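PDB 2VPZ: thiosulfate reductase from Thermus thermophilus, which carries a molybdenum atom, two molybdopterin guanine dinucleotides and a [4Fe-4S] cluster, and is probably an oxidoreductase acting on thiosulfate or polysulfide. Local coordinates for residues L99-V102 and Q106-E109; R201-I206 and A223-N228; K407-A412 and I421-T426; G617-L622 and A656-L661; M706-G711 and A756-D761. All coordinates share one frame; numbering follows the deposited sequence.

Contact 1: L99-V102 and Q106-E109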
# COMPACT_ATOMS: atom_id res chain seq x y z
N LEU A 99 -7.09 61.05 -6.44
CA LEU A 99 -7.74 61.55 -5.24
C LEU A 99 -6.86 62.53 -4.50
O LEU A 99 -5.65 62.32 -4.41
CB LEU A 99 -8.11 60.40 -4.29
CG LEU A 99 -9.07 59.30 -4.78
CD1 LEU A 99 -9.23 58.17 -3.72
CD2 LEU A 99 -10.43 59.93 -5.13
N ILE A 100 -7.42 63.61 -3.97
CA ILE A 100 -6.60 64.51 -3.18
C ILE A 100 -7.22 64.66 -1.79
O ILE A 100 -8.45 64.70 -1.63
CB ILE A 100 -6.38 65.94 -3.86
CG1 ILE A 100 -5.78 65.79 -5.27
CG2 ILE A 100 -5.41 66.79 -2.98
CD1 ILE A 100 -5.93 67.05 -6.15
N ARG A 101 -6.35 64.69 -0.79
CA ARG A 101 -6.70 64.82 0.62
C ARG A 101 -7.43 66.15 0.94
O ARG A 101 -6.87 67.23 0.72
CB ARG A 101 -5.43 64.70 1.47
CG ARG A 101 -5.52 63.80 2.70
CD ARG A 101 -4.46 64.17 3.76
NE ARG A 101 -4.58 65.56 4.22
CZ ARG A 101 -3.74 66.56 3.96
NH1 ARG A 101 -2.66 66.38 3.23
NH2 ARG A 101 -3.99 67.78 4.45
N VAL A 102 -8.65 66.07 1.47
CA VAL A 102 -9.45 67.25 1.83
C VAL A 102 -8.59 68.19 2.75
O VAL A 102 -8.00 67.72 3.73
CB VAL A 102 -10.82 66.81 2.53
CG1 VAL A 102 -11.53 68.01 3.15
CG2 VAL A 102 -11.74 66.14 1.46
N GLN A 106 -6.42 65.42 8.77
CA GLN A 106 -5.19 64.71 9.17
C GLN A 106 -4.86 63.51 8.24
O GLN A 106 -5.78 62.87 7.70
CB GLN A 106 -5.38 64.15 10.60
CG GLN A 106 -4.56 64.75 11.79
CD GLN A 106 -4.37 66.28 11.76
OE1 GLN A 106 -5.33 67.05 11.60
NE2 GLN A 106 -3.13 66.71 11.94
N ARG A 107 -3.57 63.22 8.04
CA ARG A 107 -3.14 62.03 7.27
C ARG A 107 -3.46 60.81 8.20
O ARG A 107 -2.96 60.74 9.33
CB ARG A 107 -1.62 62.05 7.00
CG ARG A 107 -1.16 62.63 5.67
CD ARG A 107 0.33 63.01 5.73
NE ARG A 107 0.68 64.07 4.81
CZ ARG A 107 1.76 64.85 4.88
NH1 ARG A 107 2.63 64.68 5.86
NH2 ARG A 107 1.97 65.81 3.98
N GLY A 108 -4.27 59.86 7.74
CA GLY A 108 -4.65 58.72 8.56
C GLY A 108 -6.17 58.68 8.57
O GLY A 108 -6.82 57.68 8.23
N GLU A 109 -6.73 59.80 9.02
CA GLU A 109 -8.19 60.07 8.98
C GLU A 109 -8.36 59.75 7.44
O GLU A 109 -7.43 60.03 6.69
CB GLU A 109 -8.36 61.57 9.27
CG GLU A 109 -9.76 62.17 9.41
CD GLU A 109 -9.67 63.63 9.87
OE1 GLU A 109 -8.74 63.91 10.68
OE2 GLU A 109 -10.48 64.47 9.45
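Arg-101 and Arg-107 meet through their aliphatic stems, with CD of Arg-101 lying 4.1 Å from CG of Arg-107. The two side chains run nearly at right angles, and their guanidinium planes are turned 87° from one another, so the flat groups do not stack. Their shapes differ as well. Arg-107 is stretched out from CG to NE, whereas Arg-101 folds at chi3 (59°), which turns its guanidinium out of the line of its stem. Beside this crossing the backbone carbonyl of Gln-106 closes the contact, its O 4.4 Å from CD of Arg-101. The setting is a beta-hairpin: strand 99-101 pairs antiparallel with strand 112-114, and the loop that connects them contains residues 106-109. Two positive groups come close here, NH1 of Arg-101 being 4.4 Å from NE of Arg-107, but both nitrogens form a salt bridge to OD1 of Asp-477, an anion that is likely to offset their charge. Arg-107 NH1 goes on to the carbonyl oxygens of Leu-456 and Leu-459, at the end of helix 449-457. Within the loop, Gln-106 N makes a weak hydrogen bond of 3.4 Å to Glu-109 OE1.

Contact 2: R201-I206 and A223-N228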
# COMPACT_ATOMS: atom_id res chain seq x y z
N ARG A 201 23.68 16.60 -7.76
CA ARG A 201 23.59 15.22 -7.25
C ARG A 201 23.31 15.05 -5.77
O ARG A 201 22.91 13.98 -5.28
CB ARG A 201 24.90 14.51 -7.55
CG ARG A 201 25.03 14.04 -8.97
CD ARG A 201 24.21 12.77 -9.16
NE ARG A 201 22.90 12.97 -9.78
CZ ARG A 201 21.94 12.06 -9.87
NH1 ARG A 201 22.14 10.85 -9.37
NH2 ARG A 201 20.79 12.36 -10.46
N TYR A 202 23.59 16.15 -5.08
CA TYR A 202 23.44 16.30 -3.63
C TYR A 202 23.23 17.82 -3.44
O TYR A 202 24.05 18.63 -3.89
CB TYR A 202 24.76 15.83 -2.98
CG TYR A 202 24.69 15.62 -1.48
CD1 TYR A 202 24.27 14.40 -0.93
CD2 TYR A 202 25.07 16.64 -0.59
CE1 TYR A 202 24.24 14.18 0.44
CE2 TYR A 202 25.04 16.44 0.80
CZ TYR A 202 24.63 15.21 1.31
OH TYR A 202 24.59 15.00 2.66
N ILE A 203 22.14 18.18 -2.78
CA ILE A 203 21.77 19.58 -2.55
C ILE A 203 21.51 19.95 -1.07
O ILE A 203 20.73 19.28 -0.39
CB ILE A 203 20.47 19.92 -3.39
CG1 ILE A 203 20.73 19.70 -4.87
CG2 ILE A 203 19.98 21.37 -3.11
CD1 ILE A 203 19.47 19.81 -5.75
N VAL A 204 22.16 20.99 -0.55
CA VAL A 204 21.93 21.40 0.84
C VAL A 204 21.23 22.77 0.94
O VAL A 204 21.78 23.80 0.54
CB VAL A 204 23.27 21.39 1.70
CG1 VAL A 204 22.95 21.73 3.17
CG2 VAL A 204 23.97 20.01 1.61
N LEU A 205 20.00 22.73 1.47
CA LEU A 205 19.13 23.90 1.66
C LEU A 205 19.17 24.42 3.10
O LEU A 205 18.84 23.70 4.05
CB LEU A 205 17.66 23.57 1.29
CG LEU A 205 17.41 23.01 -0.13
CD1 LEU A 205 15.93 22.69 -0.34
CD2 LEU A 205 17.93 24.02 -1.19
N ILE A 206 19.62 25.66 3.26
CA ILE A 206 19.64 26.31 4.55
C ILE A 206 18.49 27.38 4.64
O ILE A 206 18.64 28.50 4.14
CB ILE A 206 21.09 26.92 4.87
CG1 ILE A 206 22.12 25.78 4.96
CG2 ILE A 206 21.05 27.76 6.17
CD1 ILE A 206 23.47 26.15 5.59
N ALA A 223 11.96 19.89 -8.56
CA ALA A 223 11.17 18.68 -8.81
C ALA A 223 11.89 17.73 -9.80
O ALA A 223 11.84 16.51 -9.65
CB ALA A 223 9.76 19.04 -9.33
N LEU A 224 12.56 18.28 -10.81
CA LEU A 224 13.30 17.48 -11.79
C LEU A 224 14.55 16.85 -11.15
O LEU A 224 14.90 15.70 -11.47
CB LEU A 224 13.67 18.32 -13.04
CG LEU A 224 12.42 18.59 -13.91
CD1 LEU A 224 12.73 19.63 -15.00
CD2 LEU A 224 11.91 17.25 -14.51
N ALA A 225 15.20 17.58 -10.25
CA ALA A 225 16.36 17.04 -9.53
C ALA A 225 15.90 15.84 -8.68
O ALA A 225 16.48 14.76 -8.77
CB ALA A 225 17.02 18.13 -8.61
N LEU A 226 14.84 15.99 -7.88
CA LEU A 226 14.34 14.87 -7.05
C LEU A 226 14.11 13.61 -7.91
O LEU A 226 14.53 12.49 -7.56
CB LEU A 226 13.02 15.25 -6.32
CG LEU A 226 13.18 16.13 -5.07
CD1 LEU A 226 11.80 16.47 -4.46
CD2 LEU A 226 14.08 15.41 -4.04
N LYS A 227 13.45 13.85 -9.04
CA LYS A 227 13.07 12.89 -10.09
C LYS A 227 14.24 12.04 -10.63
O LYS A 227 14.08 10.84 -10.83
CB LYS A 227 12.40 13.64 -11.24
CG LYS A 227 11.75 12.74 -12.28
CD LYS A 227 10.25 12.62 -12.02
CE LYS A 227 9.65 11.28 -12.51
NZ LYS A 227 9.40 11.27 -13.98
N ASN A 228 15.37 12.68 -10.90
CA ASN A 228 16.59 12.01 -11.38
C ASN A 228 17.48 11.40 -10.28
O ASN A 228 18.62 11.04 -10.54
CB ASN A 228 17.45 12.94 -12.23
CG ASN A 228 16.68 13.64 -13.30
OD1 ASN A 228 15.66 13.11 -13.75
ND2 ASN A 228 17.14 14.82 -13.71
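Arg-201 reaches Asn-228 across a beta-alpha-beta unit in which strand 202-206 leads through helix 216-227 to the parallel strand 231-235. Its CB starts out away from the helix; bends at chi2 (-78°) and chi3 bring the guanidinium round to the helix end. There NH2 of Arg-201 donates a hydrogen bond to Asn-228 O, modelled at 2.5 Å, shorter than usual, so its exact length is doubtful; the N-H...O angle is 159°. The acceptor lies in the guanidinium plane, while the donor stands about 50° above the carbonyl plane. Asn-228 is the first residue beyond the helix, so the positive group sits by its C-terminal end, a placement that probably suits the helix dipole. A leucine in place of Arg-201 would probably leave the Asn-228 carbonyl without this donor and the helix end less firmly tied to the strand. Ala-223, Leu-224 and Lys-227 of the helix pack on the chain of another protein. Deeper in, CB of Ile-203 points toward the helix, and its CD1 touches Ala-225 CB at 4.1 Å. Back at the rim, Asn-228 CB lies 3.8 Å from Arg-201 NH2.

Contact 3: K407-A412 and I421-T426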
# COMPACT_ATOMS: atom_id res chain seq x y z
N LYS A 407 24.32 57.07 4.72
CA LYS A 407 25.74 56.98 4.37
C LYS A 407 26.75 56.51 5.44
O LYS A 407 27.72 55.82 5.13
CB LYS A 407 26.19 58.31 3.73
CG LYS A 407 27.69 58.65 3.76
CD LYS A 407 28.49 57.84 2.74
CE LYS A 407 30.00 58.11 2.81
NZ LYS A 407 30.41 59.40 2.16
N GLY A 408 26.58 56.82 6.71
CA GLY A 408 27.57 56.31 7.62
C GLY A 408 27.13 55.16 8.49
O GLY A 408 27.90 54.67 9.34
N LYS A 409 25.94 54.62 8.28
CA LYS A 409 25.43 53.60 9.18
C LYS A 409 25.92 52.13 9.16
O LYS A 409 25.89 51.43 10.18
CB LYS A 409 23.88 53.68 9.18
CG LYS A 409 23.33 54.96 9.85
CD LYS A 409 21.87 55.24 9.47
CE LYS A 409 21.59 56.74 9.23
NZ LYS A 409 20.20 57.02 8.70
N PHE A 410 26.41 51.69 8.01
CA PHE A 410 26.95 50.34 7.80
C PHE A 410 28.09 50.45 6.75
O PHE A 410 28.24 51.51 6.13
CB PHE A 410 25.83 49.39 7.35
CG PHE A 410 24.89 49.97 6.31
CD1 PHE A 410 25.16 49.80 4.95
CD2 PHE A 410 23.75 50.68 6.68
CE1 PHE A 410 24.30 50.34 3.96
CE2 PHE A 410 22.87 51.22 5.72
CZ PHE A 410 23.14 51.05 4.35
N PHE A 411 28.87 49.39 6.53
CA PHE A 411 30.01 49.40 5.58
C PHE A 411 29.70 49.49 4.09
O PHE A 411 30.23 50.36 3.37
CB PHE A 411 30.94 48.19 5.82
CG PHE A 411 32.18 48.16 4.92
CD1 PHE A 411 33.38 48.70 5.36
CD2 PHE A 411 32.12 47.60 3.63
CE1 PHE A 411 34.53 48.70 4.55
CE2 PHE A 411 33.27 47.58 2.80
CZ PHE A 411 34.48 48.14 3.26
N ALA A 412 28.87 48.56 3.62
CA ALA A 412 28.43 48.48 2.22
C ALA A 412 27.79 49.79 1.70
O ALA A 412 27.36 50.65 2.49
CB ALA A 412 27.49 47.27 2.00
N ILE A 421 14.27 56.56 7.04
CA ILE A 421 12.96 56.92 7.66
C ILE A 421 13.12 57.78 8.89
O ILE A 421 12.20 58.48 9.32
CB ILE A 421 12.13 55.69 8.18
CG1 ILE A 421 11.89 54.67 7.08
CG2 ILE A 421 10.78 56.20 8.78
CD1 ILE A 421 10.41 54.31 6.86
N GLU A 422 14.29 57.66 9.51
CA GLU A 422 14.65 58.37 10.72
C GLU A 422 14.83 59.86 10.35
O GLU A 422 14.31 60.75 11.06
CB GLU A 422 15.92 57.74 11.32
CG GLU A 422 16.37 58.22 12.69
CD GLU A 422 17.84 57.87 12.96
OE1 GLU A 422 18.60 57.74 11.97
OE2 GLU A 422 18.23 57.73 14.15
N PRO A 423 15.57 60.17 9.25
CA PRO A 423 15.79 61.53 8.77
C PRO A 423 14.49 62.39 8.65
O PRO A 423 14.54 63.63 8.71
CB PRO A 423 16.46 61.32 7.41
CG PRO A 423 17.29 60.07 7.60
CD PRO A 423 16.54 59.23 8.66
N MET A 424 13.34 61.74 8.47
CA MET A 424 12.00 62.37 8.33
C MET A 424 11.34 62.76 9.66
O MET A 424 10.39 63.56 9.69
CB MET A 424 10.99 61.47 7.57
CG MET A 424 11.42 60.90 6.22
SD MET A 424 10.42 59.45 5.68
CE MET A 424 10.42 59.66 3.87
N ILE A 425 11.80 62.16 10.75
CA ILE A 425 11.28 62.39 12.10
C ILE A 425 12.12 63.45 12.87
O ILE A 425 11.57 64.44 13.34
CB ILE A 425 11.20 61.04 12.96
CG1 ILE A 425 10.32 59.99 12.28
CG2 ILE A 425 10.64 61.34 14.36
CD1 ILE A 425 10.69 58.52 12.64
N THR A 426 13.42 63.22 12.97
CA THR A 426 14.38 64.11 13.65
C THR A 426 15.04 65.22 12.80
O THR A 426 15.53 66.22 13.33
CB THR A 426 15.61 63.34 14.23
OG1 THR A 426 16.31 62.71 13.16
CG2 THR A 426 15.20 62.31 15.29
O HOH W 1 18.29 55.40 10.84
O HOH W 2 19.53 59.82 10.52
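Lys-409 and Glu-422 cross obliquely, bringing NZ of Lys-409 3.7 Å from OE1 of Glu-422 in a long salt bridge. That distance marks the loose part of the contact. Two waters flank the ion pair, one on either side of the line between NZ and OE1. Each lies close to Glu-422 OE1, one at 2.6 Å and the other at 2.7 Å from that oxygen, but each has only a weak bond to Lys-409 NZ. The long direct pair is thus accompanied by weak water bridges, and the ammonium group has further weak bonds to the carbonyl oxygens of Ala-405 and Glu-419. Glu-422 presents its carboxylate with CG anti to the backbone N (chi1 -172°) and the rest of the chain extended. The apolar, buried side of the contact is Pro-423, whose CD lies 4.3 Å from Lys-409 NZ. Tighter packing is found behind it, in the helical turn and its neighbours: Glu-422 O accepts backbone bonds from Ile-425 N, at 2.9 Å, and from Thr-426 N, within the short, weakly bonded helix about 423-426. Pro-423 in turn rests on Ile-432, in the loop leading to strand 435-438. Ile-421 and Ile-425 pack on helix 449-457, and at the far end of the other segment Phe-411 lies against helix 594-600.

Contact 4: G617-L622 and A656-L661. With MGD (2-amino-5,6-dimercapto-7-methyl-3,7,8a,9-tetrahydro-8-oxa-1,3,9,10-tetraaza-anthracen-4-one guanosine dinucleotide), chain I.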
# COMPACT_ATOMS: atom_id res chain seq x y z
N GLY A 617 8.33 31.93 28.71
CA GLY A 617 6.93 32.26 28.45
C GLY A 617 6.75 32.77 27.00
O GLY A 617 5.63 32.96 26.51
N PHE A 618 7.87 32.96 26.30
CA PHE A 618 7.91 33.47 24.92
C PHE A 618 8.48 32.50 23.87
O PHE A 618 9.07 31.48 24.22
CB PHE A 618 8.75 34.77 24.86
CG PHE A 618 8.07 35.99 25.45
CD1 PHE A 618 8.06 36.21 26.82
CD2 PHE A 618 7.47 36.93 24.61
CE1 PHE A 618 7.45 37.34 27.36
CE2 PHE A 618 6.85 38.07 25.12
CZ PHE A 618 6.84 38.28 26.50
N TYR A 619 8.30 32.82 22.59
CA TYR A 619 8.81 32.01 21.46
C TYR A 619 9.44 32.89 20.38
O TYR A 619 9.03 34.03 20.22
CB TYR A 619 7.71 31.17 20.82
CG TYR A 619 7.05 30.21 21.76
CD1 TYR A 619 5.95 30.61 22.53
CD2 TYR A 619 7.55 28.91 21.93
CE1 TYR A 619 5.36 29.74 23.45
CE2 TYR A 619 6.98 28.03 22.85
CZ TYR A 619 5.88 28.45 23.61
OH TYR A 619 5.31 27.58 24.53
N ARG A 620 10.43 32.38 19.63
CA ARG A 620 10.97 33.18 18.55
C ARG A 620 9.88 33.15 17.44
O ARG A 620 9.26 32.11 17.21
CB ARG A 620 12.30 32.63 18.02
CG ARG A 620 13.04 33.58 17.05
CD ARG A 620 14.38 32.99 16.58
NE ARG A 620 15.31 32.68 17.66
CZ ARG A 620 16.12 33.55 18.28
NH1 ARG A 620 16.14 34.83 17.92
NH2 ARG A 620 16.92 33.12 19.26
N LEU A 621 9.64 34.30 16.80
CA LEU A 621 8.63 34.50 15.76
C LEU A 621 9.27 34.21 14.39
O LEU A 621 10.09 35.02 13.93
CB LEU A 621 8.11 35.94 15.79
CG LEU A 621 6.72 36.40 15.31
CD1 LEU A 621 6.81 37.78 14.62
CD2 LEU A 621 6.13 35.35 14.37
N LEU A 622 8.96 33.06 13.77
CA LEU A 622 9.52 32.72 12.46
C LEU A 622 8.38 33.07 11.46
O LEU A 622 7.22 33.21 11.85
CB LEU A 622 9.98 31.26 12.40
CG LEU A 622 11.02 30.74 13.45
CD1 LEU A 622 11.42 29.26 13.19
CD2 LEU A 622 12.28 31.64 13.45
N ALA A 656 1.41 23.48 23.10
CA ALA A 656 -0.01 23.84 23.08
C ALA A 656 -0.77 23.05 24.17
O ALA A 656 -1.81 23.49 24.67
CB ALA A 656 -0.64 23.59 21.68
N LYS A 657 -0.25 21.89 24.56
CA LYS A 657 -0.91 21.06 25.58
C LYS A 657 -0.71 21.62 27.01
O LYS A 657 -1.65 21.62 27.81
CB LYS A 657 -0.45 19.60 25.49
CG LYS A 657 -1.40 18.55 26.10
CD LYS A 657 -0.64 17.25 26.39
CE LYS A 657 -1.48 16.21 27.17
NZ LYS A 657 -2.68 15.74 26.40
N ARG A 658 0.50 22.07 27.34
CA ARG A 658 0.78 22.66 28.66
C ARG A 658 -0.02 23.97 28.72
O ARG A 658 -0.71 24.25 29.72
CB ARG A 658 2.27 22.93 28.88
CG ARG A 658 2.58 23.29 30.33
CD ARG A 658 3.90 24.07 30.37
NE ARG A 658 4.77 23.60 29.30
CZ ARG A 658 5.46 24.35 28.44
NH1 ARG A 658 5.42 25.67 28.47
NH2 ARG A 658 6.19 23.74 27.49
N LEU A 659 0.04 24.79 27.66
CA LEU A 659 -0.79 25.99 27.57
C LEU A 659 -2.17 25.20 27.50
O LEU A 659 -2.14 24.00 27.61
CB LEU A 659 -0.48 26.77 26.27
CG LEU A 659 1.02 27.18 26.24
CD1 LEU A 659 1.34 28.10 25.06
CD2 LEU A 659 1.40 27.87 27.56
N GLY A 660 -3.35 25.81 27.42
CA GLY A 660 -4.53 24.95 27.37
C GLY A 660 -5.18 25.13 26.01
O GLY A 660 -6.37 25.45 25.89
N LEU A 661 -4.40 24.89 24.96
CA LEU A 661 -4.83 25.13 23.58
C LEU A 661 -5.10 23.93 22.69
O LEU A 661 -4.31 23.00 22.66
CB LEU A 661 -3.78 26.05 22.90
CG LEU A 661 -3.36 27.34 23.64
CD1 LEU A 661 -2.05 27.94 23.06
CD2 LEU A 661 -4.51 28.36 23.61
PB MGD I . 14.01 31.73 3.92
O1B MGD I . 13.91 32.85 4.88
O2B MGD I . 15.30 31.19 3.57
O3B MGD I . 13.18 32.41 2.73
O3A MGD I . 11.61 32.78 0.77
PA MGD I . 13.00 32.16 1.17
O1A MGD I . 13.94 32.90 0.33
O2A MGD I . 12.99 30.74 0.86
O5' MGD I . 13.15 30.53 4.41
C5' MGD I . 11.98 30.51 5.22
C4' MGD I . 12.30 29.32 6.10
O4' MGD I . 13.38 29.81 6.88
C3' MGD I . 11.23 28.86 7.14
O3' MGD I . 11.03 27.42 7.08
C2' MGD I . 11.83 29.21 8.52
O2' MGD I . 11.70 28.09 9.38
C1' MGD I . 13.31 29.27 8.22
N9 MGD I . 14.25 29.77 9.26
C8 MGD I . 13.98 30.72 10.21
N7 MGD I . 15.06 30.94 11.01
C5 MGD I . 16.03 30.10 10.59
C6 MGD I . 17.39 29.75 11.05
O6 MGD I . 17.86 30.41 11.98
N1 MGD I . 18.09 28.83 10.38
C2 MGD I . 17.55 28.13 9.34
N2 MGD I . 18.31 27.18 8.69
N3 MGD I . 16.30 28.38 8.87
C4 MGD I . 15.50 29.33 9.43
C10 MGD I . 11.25 34.12 0.54
C11 MGD I . 11.29 34.28 -0.95
O11 MGD I . 10.22 33.51 -1.51
C12 MGD I . 11.41 35.75 -1.42
S12 MGD I . 12.59 36.79 -0.81
C13 MGD I . 10.57 36.30 -2.37
S13 MGD I . 10.83 37.89 -2.94
C14 MGD I . 9.43 35.51 -2.95
N15 MGD I . 8.14 35.82 -2.46
C16 MGD I . 7.12 34.90 -2.52
C17 MGD I . 5.70 35.15 -2.07
O17 MGD I . 5.38 36.30 -1.65
N18 MGD I . 4.76 34.16 -2.19
C19 MGD I . 5.16 32.94 -2.63
N19 MGD I . 4.25 31.99 -2.65
N20 MGD I . 6.43 32.58 -3.03
C21 MGD I . 7.40 33.55 -3.02
N22 MGD I . 8.65 33.30 -3.36
C23 MGD I . 9.76 34.03 -2.83
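Tyr-619 OH has the CD1 methyl of Leu-659 4.0 Å away and NH1 of Arg-658 beyond it at 4.4 Å, and its hydrogen bond goes to Glu-655 OE1 in helix 653-658. Leu-659 approaches from the direction opposite to the phenol. Arg-658 makes its own salt bridge through NH2, to the other Glu-655 oxygen, OE2. One carboxylate, on the helix itself, thus bonds to both phenol and guanidinium and is likely to steady both. Leu-659 is the first residue to leave the helix, and Leu-661 N closes that end on Ala-656 O at 3.0 Å. Strand 619-624 runs on through the domain's mixed sheet, consistent with the double-psi barrel family, to the guanine of the MGD. There Leu-622 rests CD2 3.8 Å from MGD N7, and its CD1 lies 4.0 Å from the ribose O2'. A glycine at Leu-622 would probably open a gap beside the guanine and deprive the N7 and C8 region of its apolar neighbour. The same strand thus gives the guanine one apolar neighbour, Leu-622, whereas near Tyr-619 a carboxylate of the helix accepts a hydrogen bond from the strand's phenol.

Contact 5: M706-G711 and A756-D761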
# COMPACT_ATOMS: atom_id res chain seq x y z
N MET A 706 -10.50 47.44 1.48
CA MET A 706 -10.17 46.14 0.80
C MET A 706 -11.12 45.23 1.68
O MET A 706 -10.72 44.69 2.71
CB MET A 706 -8.68 45.73 0.93
CG MET A 706 -7.65 46.50 0.05
SD MET A 706 -5.90 46.08 0.43
CE MET A 706 -5.67 44.51 -0.41
N ARG A 707 -12.37 45.08 1.23
CA ARG A 707 -13.38 44.35 1.96
C ARG A 707 -13.16 42.86 2.33
O ARG A 707 -13.62 42.42 3.39
CB ARG A 707 -14.79 44.65 1.34
CG ARG A 707 -15.17 46.18 1.39
CD ARG A 707 -16.69 46.46 1.29
NE ARG A 707 -17.47 45.88 2.40
CZ ARG A 707 -18.70 45.37 2.31
NH1 ARG A 707 -19.34 45.36 1.15
NH2 ARG A 707 -19.29 44.85 3.39
N LEU A 708 -12.47 42.06 1.52
CA LEU A 708 -12.17 40.67 1.96
C LEU A 708 -10.80 40.39 2.59
O LEU A 708 -10.51 39.24 2.87
CB LEU A 708 -12.47 39.57 0.90
CG LEU A 708 -12.52 39.86 -0.58
CD1 LEU A 708 -12.63 38.55 -1.41
CD2 LEU A 708 -13.72 40.80 -0.87
N ALA A 709 -9.93 41.39 2.76
CA ALA A 709 -8.63 41.16 3.41
C ALA A 709 -8.64 41.76 4.83
O ALA A 709 -7.86 41.35 5.71
CB ALA A 709 -7.45 41.77 2.58
N HIS A 710 -9.57 42.70 5.02
CA HIS A 710 -9.80 43.40 6.30
C HIS A 710 -10.26 42.54 7.48
O HIS A 710 -11.33 41.94 7.45
CB HIS A 710 -10.83 44.58 6.23
CG HIS A 710 -10.97 45.36 7.49
ND1 HIS A 710 -9.98 46.14 7.97
CD2 HIS A 710 -11.95 45.39 8.40
CE1 HIS A 710 -10.32 46.64 9.14
NE2 HIS A 710 -11.53 46.20 9.43
N GLY A 711 -9.41 42.53 8.52
CA GLY A 711 -9.62 41.80 9.78
C GLY A 711 -9.24 40.33 9.90
O GLY A 711 -9.59 39.66 10.90
N ALA A 756 -17.05 37.77 -2.23
CA ALA A 756 -16.52 37.29 -3.52
C ALA A 756 -17.57 37.32 -4.64
O ALA A 756 -17.23 37.42 -5.82
CB ALA A 756 -15.94 35.85 -3.40
N LYS A 757 -18.85 37.24 -4.28
CA LYS A 757 -19.91 37.26 -5.31
C LYS A 757 -20.34 38.63 -5.84
O LYS A 757 -21.16 38.66 -6.77
CB LYS A 757 -21.18 36.53 -4.85
CG LYS A 757 -21.12 35.03 -4.88
CD LYS A 757 -22.34 34.46 -4.18
CE LYS A 757 -22.18 32.99 -3.86
NZ LYS A 757 -22.74 32.08 -4.91
N ARG A 758 -19.84 39.73 -5.27
CA ARG A 758 -20.17 41.08 -5.76
C ARG A 758 -19.75 41.10 -7.23
O ARG A 758 -18.60 40.79 -7.53
CB ARG A 758 -19.39 42.17 -5.02
CG ARG A 758 -19.80 42.44 -3.60
CD ARG A 758 -18.55 42.42 -2.74
NE ARG A 758 -17.88 43.70 -2.68
CZ ARG A 758 -16.57 43.92 -2.62
NH1 ARG A 758 -15.69 42.92 -2.63
NH2 ARG A 758 -16.14 45.17 -2.51
N PRO A 759 -20.67 41.47 -8.17
CA PRO A 759 -20.36 41.52 -9.61
C PRO A 759 -19.33 42.60 -10.01
O PRO A 759 -19.29 43.65 -9.37
CB PRO A 759 -21.71 41.79 -10.26
CG PRO A 759 -22.74 41.42 -9.18
CD PRO A 759 -22.05 41.90 -7.93
N PHE A 760 -18.50 42.39 -11.04
CA PHE A 760 -17.57 43.45 -11.44
C PHE A 760 -18.18 44.30 -12.56
O PHE A 760 -18.53 43.82 -13.65
CB PHE A 760 -16.18 42.93 -11.89
CG PHE A 760 -15.20 44.03 -12.32
CD1 PHE A 760 -14.59 44.88 -11.38
CD2 PHE A 760 -14.88 44.21 -13.67
CE1 PHE A 760 -13.66 45.89 -11.78
CE2 PHE A 760 -13.96 45.20 -14.10
CZ PHE A 760 -13.35 46.04 -13.15
N ASP A 761 -18.30 45.59 -12.27
CA ASP A 761 -18.89 46.54 -13.20
C ASP A 761 -17.92 47.65 -13.61
O ASP A 761 -17.49 48.47 -12.80
CB ASP A 761 -20.19 47.12 -12.58
CG ASP A 761 -20.95 48.09 -13.51
OD1 ASP A 761 -21.12 47.80 -14.72
OD2 ASP A 761 -21.38 49.15 -13.02
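Arg-758, Leu-708 and Arg-707 supply most of the surface buried here, and the guanidinium of Arg-758 meets both of the others, NH1 at Leu-708 and NH2 at Arg-707. Its NH1 comes 3.4 Å from CD2 of Leu-708, a close approach of a methyl to a charged group. On the Arg-707 side, CB lies over one face of the guanidinium, and NH2 of Arg-758 is 4.1 Å from CD of Arg-707, so it is the aliphatic stem of Arg-707 that runs past it. Bends at chi2 and chi3 turn the end of Arg-758 into this position. Leu-708 points its own branch the other way, the two chains sliding past each other in opposite directions, with chi1 near 23°, well away from a staggered value. Beyond the stems the two guanidinium planes stand 80° apart, and Arg-707 NH1 is 4.4 Å from Arg-758 NE. The contact joins a loop of the dinucleotide-binding domain to the chain's C-terminal tail. Leu-708 also packs on helix 752-756 and on Trp-638. Another protein chain packs on Ala-756 and Lys-757. The polar end of Arg-758 is answered by Asp-93, whose OD1 forms a salt bridge with NH2 and whose OD2 accepts a weak bond from Arg-707 N. Asp-93 is thus likely to temper the nearby like charges, while across the contact Arg-758 meets the hydrocarbon of Leu-708 and of the Arg-707 stem.

Overall arrangement
The five contacts follow one another along the chain without overlap, and none touches another. Contacts 1, 2 and 3 belong to the molybdopterin oxidoreductase part of the chain, contact 4 to the dinucleotide-binding domain, and contact 5 ties a loop of that domain to the C-terminal tail. Contacts 1 and 2 lie on opposite sides of the chain's centre, their own centres about 52 Å apart, whereas contacts 1 and 3 approach to about 9 Å at nearest atoms and share helix 449-457 as a neighbour. Contacts 2 and 4, about 11 Å apart at nearest atoms, sit on a parallel and a mixed sheet respectively, and each includes a residue touching MGD, so both parts contribute to holding the cofactor.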